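Local structure of fatty acid-binding protein 2 (Manduca sexta, 1MDC) at residues A[94-98]-A[99-103]; A[18-22]-A[23-27]. The protein binds fatty acids one to one inside a beta-barrel that accommodates hydrophobic ligands. One frame throughout, in Å; residues are numbered along the deposited sequence.

Interaction 1 (A[94-98]-A[99-103]). With PLM (palmitic acid), chain C.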
ATOM      1  N   VAL A  94       1.555   6.003  -5.920  1.00  9.66           N
ATOM      2  CA  VAL A  94       1.211   7.368  -5.581  1.00 21.33           C
ATOM      3  C   VAL A  94      -0.289   7.396  -5.515  1.00 12.19           C
ATOM      4  O   VAL A  94      -0.913   6.868  -6.435  1.00  6.84           O
ATOM      5  CB  VAL A  94       1.672   8.404  -6.596  1.00 17.38           C
ATOM      6  CG1 VAL A  94       1.261   9.842  -6.169  1.00 15.86           C
ATOM      7  CG2 VAL A  94       3.156   8.241  -6.869  1.00 18.63           C
ATOM      8  N   VAL A  95      -0.874   7.977  -4.460  1.00  7.56           N
ATOM      9  CA  VAL A  95      -2.330   7.966  -4.432  1.00 13.59           C
ATOM     10  C   VAL A  95      -2.830   9.361  -4.216  1.00 18.43           C
ATOM     11  O   VAL A  95      -2.242  10.069  -3.410  1.00 14.43           O
ATOM     12  CB  VAL A  95      -2.922   7.016  -3.377  1.00 16.27           C
ATOM     13  CG1 VAL A  95      -2.401   5.584  -3.528  1.00 11.74           C
ATOM     14  CG2 VAL A  95      -2.533   7.514  -2.023  1.00 21.08           C
ATOM     15  N   LYS A  96      -3.890   9.751  -4.927  1.00  9.35           N
ATOM     16  CA  LYS A  96      -4.449  11.108  -4.776  1.00 12.14           C
ATOM     17  C   LYS A  96      -5.870  10.986  -4.267  1.00 14.62           C
ATOM     18  O   LYS A  96      -6.679  10.339  -4.900  1.00 10.40           O
ATOM     19  CB  LYS A  96      -4.383  11.987  -6.099  1.00 17.14           C
ATOM     20  CG  LYS A  96      -5.217  13.268  -6.115  1.00 99.61           C
ATOM     21  CD  LYS A  96      -5.278  13.960  -4.780  1.00 44.23           C
ATOM     22  CE  LYS A  96      -6.162  15.157  -4.938  1.00 99.77           C
ATOM     23  NZ  LYS A  96      -6.051  16.055  -3.810  1.00 86.56           N
ATOM     24  N   GLY A  97      -6.195  11.577  -3.131  1.00 12.79           N
ATOM     25  CA  GLY A  97      -7.553  11.454  -2.632  1.00 14.62           C
ATOM     26  C   GLY A  97      -8.076  12.815  -2.254  1.00 23.50           C
ATOM     27  O   GLY A  97      -7.390  13.801  -2.452  1.00 16.82           O
ATOM     28  N   ASP A  98      -9.275  12.908  -1.708  1.00 20.89           N
ATOM     29  CA  ASP A  98      -9.779  14.227  -1.339  1.00 28.18           C
ATOM     30  C   ASP A  98      -8.894  14.897  -0.293  1.00 15.66           C
ATOM     31  O   ASP A  98      -8.717  16.129  -0.272  1.00 18.00           O
ATOM     32  CB  ASP A  98     -11.094  14.088  -0.533  1.00 27.32           C
ATOM     33  CG  ASP A  98     -12.295  13.658  -1.259  1.00 68.53           C
ATOM     34  OD1 ASP A  98     -12.474  14.326  -2.382  1.00 53.63           O
ATOM     35  OD2 ASP A  98     -13.022  12.800  -0.802  1.00 99.97           O
ATOM     36  N   ALA A  99      -8.359  14.063   0.602  1.00 12.28           N
ATOM     37  CA  ALA A  99      -7.509  14.589   1.667  1.00 15.60           C
ATOM     38  C   ALA A  99      -6.136  15.103   1.214  1.00 18.16           C
ATOM     39  O   ALA A  99      -5.505  15.928   1.884  1.00 15.66           O
ATOM     40  CB  ALA A  99      -7.326  13.548   2.786  1.00 14.23           C
ATOM     41  N   GLY A 100      -5.631  14.618   0.081  1.00 12.70           N
ATOM     42  CA  GLY A 100      -4.323  15.067  -0.360  1.00  8.05           C
ATOM     43  C   GLY A 100      -3.608  13.967  -1.140  1.00 12.83           C
ATOM     44  O   GLY A 100      -4.276  13.146  -1.752  1.00  9.54           O
ATOM     45  N   VAL A 101      -2.269  13.953  -1.121  1.00  8.13           N
ATOM     46  CA  VAL A 101      -1.493  12.954  -1.858  1.00  5.16           C
ATOM     47  C   VAL A 101      -0.599  12.156  -0.955  1.00 12.60           C
ATOM     48  O   VAL A 101      -0.026  12.708  -0.037  1.00 16.10           O
ATOM     49  CB  VAL A 101      -0.572  13.761  -2.798  1.00 10.63           C
ATOM     50  CG1 VAL A 101       0.327  12.840  -3.599  1.00 19.92           C
ATOM     51  CG2 VAL A 101      -1.421  14.469  -3.827  1.00 18.92           C
ATOM     52  N   ALA A 102      -0.470  10.865  -1.184  1.00  6.28           N
ATOM     53  CA  ALA A 102       0.401  10.098  -0.327  1.00  5.99           C
ATOM     54  C   ALA A 102       1.254   9.229  -1.246  1.00 17.98           C
ATOM     55  O   ALA A 102       0.835   8.909  -2.380  1.00 11.54           O
ATOM     56  CB  ALA A 102      -0.352   9.191   0.614  1.00  5.54           C
ATOM     57  N   THR A 103       2.443   8.848  -0.754  1.00 11.90           N
ATOM     58  CA  THR A 103       3.370   8.013  -1.513  1.00  8.02           C
ATOM     59  C   THR A 103       3.709   6.795  -0.691  1.00  7.62           C
ATOM     60  O   THR A 103       4.059   6.897   0.469  1.00  9.43           O
ATOM     61  CB  THR A 103       4.675   8.823  -1.818  1.00  4.50           C
ATOM     62  OG1 THR A 103       4.307   9.844  -2.710  1.00 13.86           O
ATOM     63  CG2 THR A 103       5.696   7.966  -2.525  1.00 15.56           C
TER
HETATM   64  C1  PLM C 133       1.072  -1.041   2.170  1.00 20.24           C
HETATM   65  O1  PLM C 133       1.695  -1.690   1.312  1.00 29.75           O
HETATM   66  O2  PLM C 133       1.096  -1.322   3.378  1.00 19.87           O
HETATM   67  C2  PLM C 133       0.155   0.134   1.762  1.00 54.71           C
HETATM   68  C3  PLM C 133      -0.527   0.909   2.912  1.00 36.62           C
HETATM   69  C4  PLM C 133      -1.997   0.445   3.116  1.00 34.50           C
HETATM   70  C5  PLM C 133      -3.024   1.428   2.518  1.00 31.60           C
HETATM   71  C6  PLM C 133      -3.789   2.197   3.610  1.00 30.18           C
HETATM   72  C7  PLM C 133      -4.397   3.439   2.971  1.00 28.67           C
HETATM   73  C8  PLM C 133      -5.456   4.153   3.797  1.00 21.37           C
HETATM   74  C9  PLM C 133      -5.059   5.629   3.739  1.00 36.65           C
HETATM   75  CA  PLM C 133      -6.020   6.538   2.959  1.00 29.79           C
HETATM   76  CB  PLM C 133      -5.251   7.288   1.859  1.00 43.59           C
HETATM   77  CC  PLM C 133      -5.971   8.576   1.380  1.00 25.74           C
HETATM   78  CD  PLM C 133      -5.204   9.269   0.208  1.00 22.53           C
HETATM   79  CE  PLM C 133      -4.704  10.666   0.566  1.00 32.01           C
HETATM   80  CF  PLM C 133      -3.709  10.547   1.719  1.00 29.45           C
HETATM   81  CG  PLM C 133      -3.091  11.896   2.168  1.00 25.04           C
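Val95 and Ala102 form a hydrogen-bonded antiparallel pair in the hairpin of strands 90-97 and 100-109. Val95 N donates to Ala102 O at 2.8 Å, and Ala102 N returns a bond to Val95 O at 3.0 Å. Nearer the turn, Gly97 N reaches Gly100 O at 2.8 Å (N-H...O angle 177°), whereas the return bond from Gly100 N to Gly97 O is longer, at 3.2 Å, and bent.

Apolar contacts form on both faces. On the barrel interior, with Val95 CG1 anti to the carbonyl carbon (chi1 -55°), CG2 falls between that carbon and the backbone N, and this methyl meets Ala102 CB at 3.8 Å. Both groups line the distal half of the palmitate chain, with Ala102 CB 3.8 Å from PLM CF. On the other face, Val94 CG1 touches Val101 CG1 obliquely at 4.1 Å.

Lys96 makes mixed contacts: bent at chi2 (36°), it lays CD against Gly100 O at 3.3 Å, and NZ bonds weakly to Gly97 O.

Within the barrel, strand 90-97 pairs on its other edge with strand 78-87, where Val94 and Lys96 bond to Met83 and Lys81, and strand 100-109 with strand 112-119.

Interaction 2 (A[18-22]-A[23-27])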
ATOM      1  N   GLY A  18      -0.176   7.917  12.939  1.00 10.65           N
ATOM      2  CA  GLY A  18       0.094   9.309  12.628  1.00  9.04           C
ATOM      3  C   GLY A  18      -0.219   9.603  11.207  1.00  9.37           C
ATOM      4  O   GLY A  18      -0.814  10.624  10.874  1.00  8.91           O
ATOM      5  N   PHE A  19       0.181   8.681  10.348  1.00  8.37           N
ATOM      6  CA  PHE A  19      -0.108   8.883   8.953  1.00  8.06           C
ATOM      7  C   PHE A  19      -1.627   8.843   8.705  1.00  6.66           C
ATOM      8  O   PHE A  19      -2.143   9.632   7.929  1.00  8.82           O
ATOM      9  CB  PHE A  19       0.525   7.732   8.045  1.00  4.21           C
ATOM     10  CG  PHE A  19      -0.103   7.671   6.682  1.00 10.12           C
ATOM     11  CD1 PHE A  19       0.167   8.641   5.723  1.00 10.85           C
ATOM     12  CD2 PHE A  19      -0.963   6.638   6.360  1.00 12.99           C
ATOM     13  CE1 PHE A  19      -0.412   8.579   4.460  1.00 21.21           C
ATOM     14  CE2 PHE A  19      -1.572   6.575   5.088  1.00 14.94           C
ATOM     15  CZ  PHE A  19      -1.296   7.530   4.145  1.00 13.03           C
ATOM     16  N   LEU A  20      -2.356   7.916   9.328  1.00  8.06           N
ATOM     17  CA  LEU A  20      -3.794   7.837   9.086  1.00  8.49           C
ATOM     18  C   LEU A  20      -4.533   9.072   9.579  1.00  9.66           C
ATOM     19  O   LEU A  20      -5.545   9.485   9.004  1.00 13.95           O
ATOM     20  CB  LEU A  20      -4.346   6.612   9.729  1.00  9.59           C
ATOM     21  CG  LEU A  20      -3.789   5.329   9.082  1.00  8.74           C
ATOM     22  CD1 LEU A  20      -4.178   4.151   9.920  1.00 12.42           C
ATOM     23  CD2 LEU A  20      -4.347   5.121   7.698  1.00  8.81           C
ATOM     24  N   LYS A  21      -4.017   9.671  10.653  1.00 10.15           N
ATOM     25  CA  LYS A  21      -4.645  10.878  11.196  1.00  7.15           C
ATOM     26  C   LYS A  21      -4.524  12.000  10.180  1.00 10.01           C
ATOM     27  O   LYS A  21      -5.428  12.773   9.920  1.00 16.37           O
ATOM     28  CB  LYS A  21      -4.102  11.338  12.561  1.00 13.50           C
ATOM     29  CG  LYS A  21      -4.537  10.400  13.696  1.00 10.95           C
ATOM     30  CD  LYS A  21      -3.692  10.670  14.936  1.00 20.33           C
ATOM     31  CE  LYS A  21      -4.194  10.055  16.203  1.00 79.18           C
ATOM     32  NZ  LYS A  21      -3.065   9.797  17.107  1.00 82.63           N
ATOM     33  N   SER A  22      -3.371  12.085   9.571  1.00 11.95           N
ATOM     34  CA  SER A  22      -3.118  13.105   8.581  1.00  6.66           C
ATOM     35  C   SER A  22      -3.983  12.931   7.358  1.00  9.73           C
ATOM     36  O   SER A  22      -4.076  13.829   6.515  1.00  9.34           O
ATOM     37  CB  SER A  22      -1.626  13.082   8.200  1.00 15.23           C
ATOM     38  OG  SER A  22      -1.406  12.134   7.095  1.00 14.59           O
ATOM     39  N   ALA A  23      -4.610  11.759   7.271  1.00 12.36           N
ATOM     40  CA  ALA A  23      -5.469  11.477   6.142  1.00 12.38           C
ATOM     41  C   ALA A  23      -6.934  11.834   6.421  1.00 16.98           C
ATOM     42  O   ALA A  23      -7.812  11.724   5.545  1.00 15.77           O
ATOM     43  CB  ALA A  23      -5.247  10.093   5.550  1.00  9.79           C
ATOM     44  N   GLY A  24      -7.199  12.268   7.656  1.00 13.40           N
ATOM     45  CA  GLY A  24      -8.549  12.651   8.046  1.00  8.97           C
ATOM     46  C   GLY A  24      -9.542  11.488   8.103  1.00 15.69           C
ATOM     47  O   GLY A  24     -10.748  11.674   7.917  1.00 16.67           O
ATOM     48  N   LEU A  25      -9.063  10.277   8.364  1.00 11.40           N
ATOM     49  CA  LEU A  25     -10.007   9.176   8.429  1.00  9.31           C
ATOM     50  C   LEU A  25     -10.726   9.179   9.766  1.00 18.99           C
ATOM     51  O   LEU A  25     -10.230   9.710  10.761  1.00 12.41           O
ATOM     52  CB  LEU A  25      -9.282   7.819   8.375  1.00 10.44           C
ATOM     53  CG  LEU A  25      -8.398   7.572   7.142  1.00 22.54           C
ATOM     54  CD1 LEU A  25      -8.053   6.110   7.038  1.00 22.52           C
ATOM     55  CD2 LEU A  25      -9.027   7.970   5.833  1.00 21.88           C
ATOM     56  N   SER A  26     -11.902   8.567   9.805  1.00 15.31           N
ATOM     57  CA  SER A  26     -12.662   8.497  11.049  1.00  9.60           C
ATOM     58  C   SER A  26     -11.961   7.585  12.070  1.00 15.88           C
ATOM     59  O   SER A  26     -11.214   6.706  11.697  1.00 10.74           O
ATOM     60  CB  SER A  26     -14.065   8.031  10.799  1.00 13.30           C
ATOM     61  OG  SER A  26     -13.999   6.620  10.600  1.00 24.73           O
ATOM     62  N   ASP A  27     -12.187   7.796  13.365  1.00 11.38           N
ATOM     63  CA  ASP A  27     -11.569   6.990  14.403  1.00 19.46           C
ATOM     64  C   ASP A  27     -11.821   5.490  14.243  1.00 18.37           C
ATOM     65  O   ASP A  27     -10.954   4.670  14.511  1.00 15.11           O
ATOM     66  CB  ASP A  27     -11.910   7.490  15.849  1.00 45.96           C
ATOM     67  CG  ASP A  27     -11.389   8.888  16.160  1.00 52.08           C
ATOM     68  OD1 ASP A  27     -10.412   9.224  15.336  1.00100.00           O
ATOM     69  OD2 ASP A  27     -11.826   9.637  17.066  1.00100.00           O
TER
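Lys21 O accepts a hydrogen bond from Gly24 N at 2.9 Å, closing the type I turn Lys21-Gly24 that ends helix 16-21. Ala23 N bonds back to Leu20 O at 3.0 Å, and Gly24 then takes positive phi (68°), completing a Schellman motif. Past Gly24 the backbone is extended, and Ser26 is the N-cap of helix 27-35. Lying between helices 16-21 and 27-35, the segment is the short linker of the helix-turn-helix lid known from the fatty acid-binding protein fold.

Among the side chains, Leu20 and Leu25 meet on the side turned to the second helix, CD2 of Leu20 touching CD1 of Leu25 at 3.9 Å; both also rest on Ile30 and Leu33. Ala23 CB packs over Leu20 O at 3.5 Å. Phe19 turns its ring into the barrel mouth, against Trp122, Ala126 and Ile117, and touches the bound palmitate. Lys21 points outward and pairs with Asp17 in a salt bridge. In Ser22, a chi1 of 88° folds OG back over its own backbone, toward the preceding turn: OG is hydrogen-bonded to Ser119 OG, and donates to Phe19 O at 2.7 Å, tilted 19° from that carbonyl plane.

Overall arrangement
Interaction 2 forms the turn between the two lid helices, whereas interaction 1 is a hairpin of the barrel wall, and their centres lie about 12 Å apart. Each is partly buried: Val95 and Ala102, and Phe19 and Leu20, are buried, whereas Lys96, Asp98 and Lys21 are exposed. The hairpin is held by paired strand bonds, the lid turn by helix-end capping and leucine packing. They meet directly: Ala102 CB packs on Phe19 CE1 at 3.9 Å, beside the palmitate, and Ala99 CB lies 3.3 Å from Ala23 O. Asn121 ND2 bridges them, bonding to Ala99 O and Ser22 O. Lid and wall thus both touch the ligand's hydrocarbon chain, Ala102 near its methyl end.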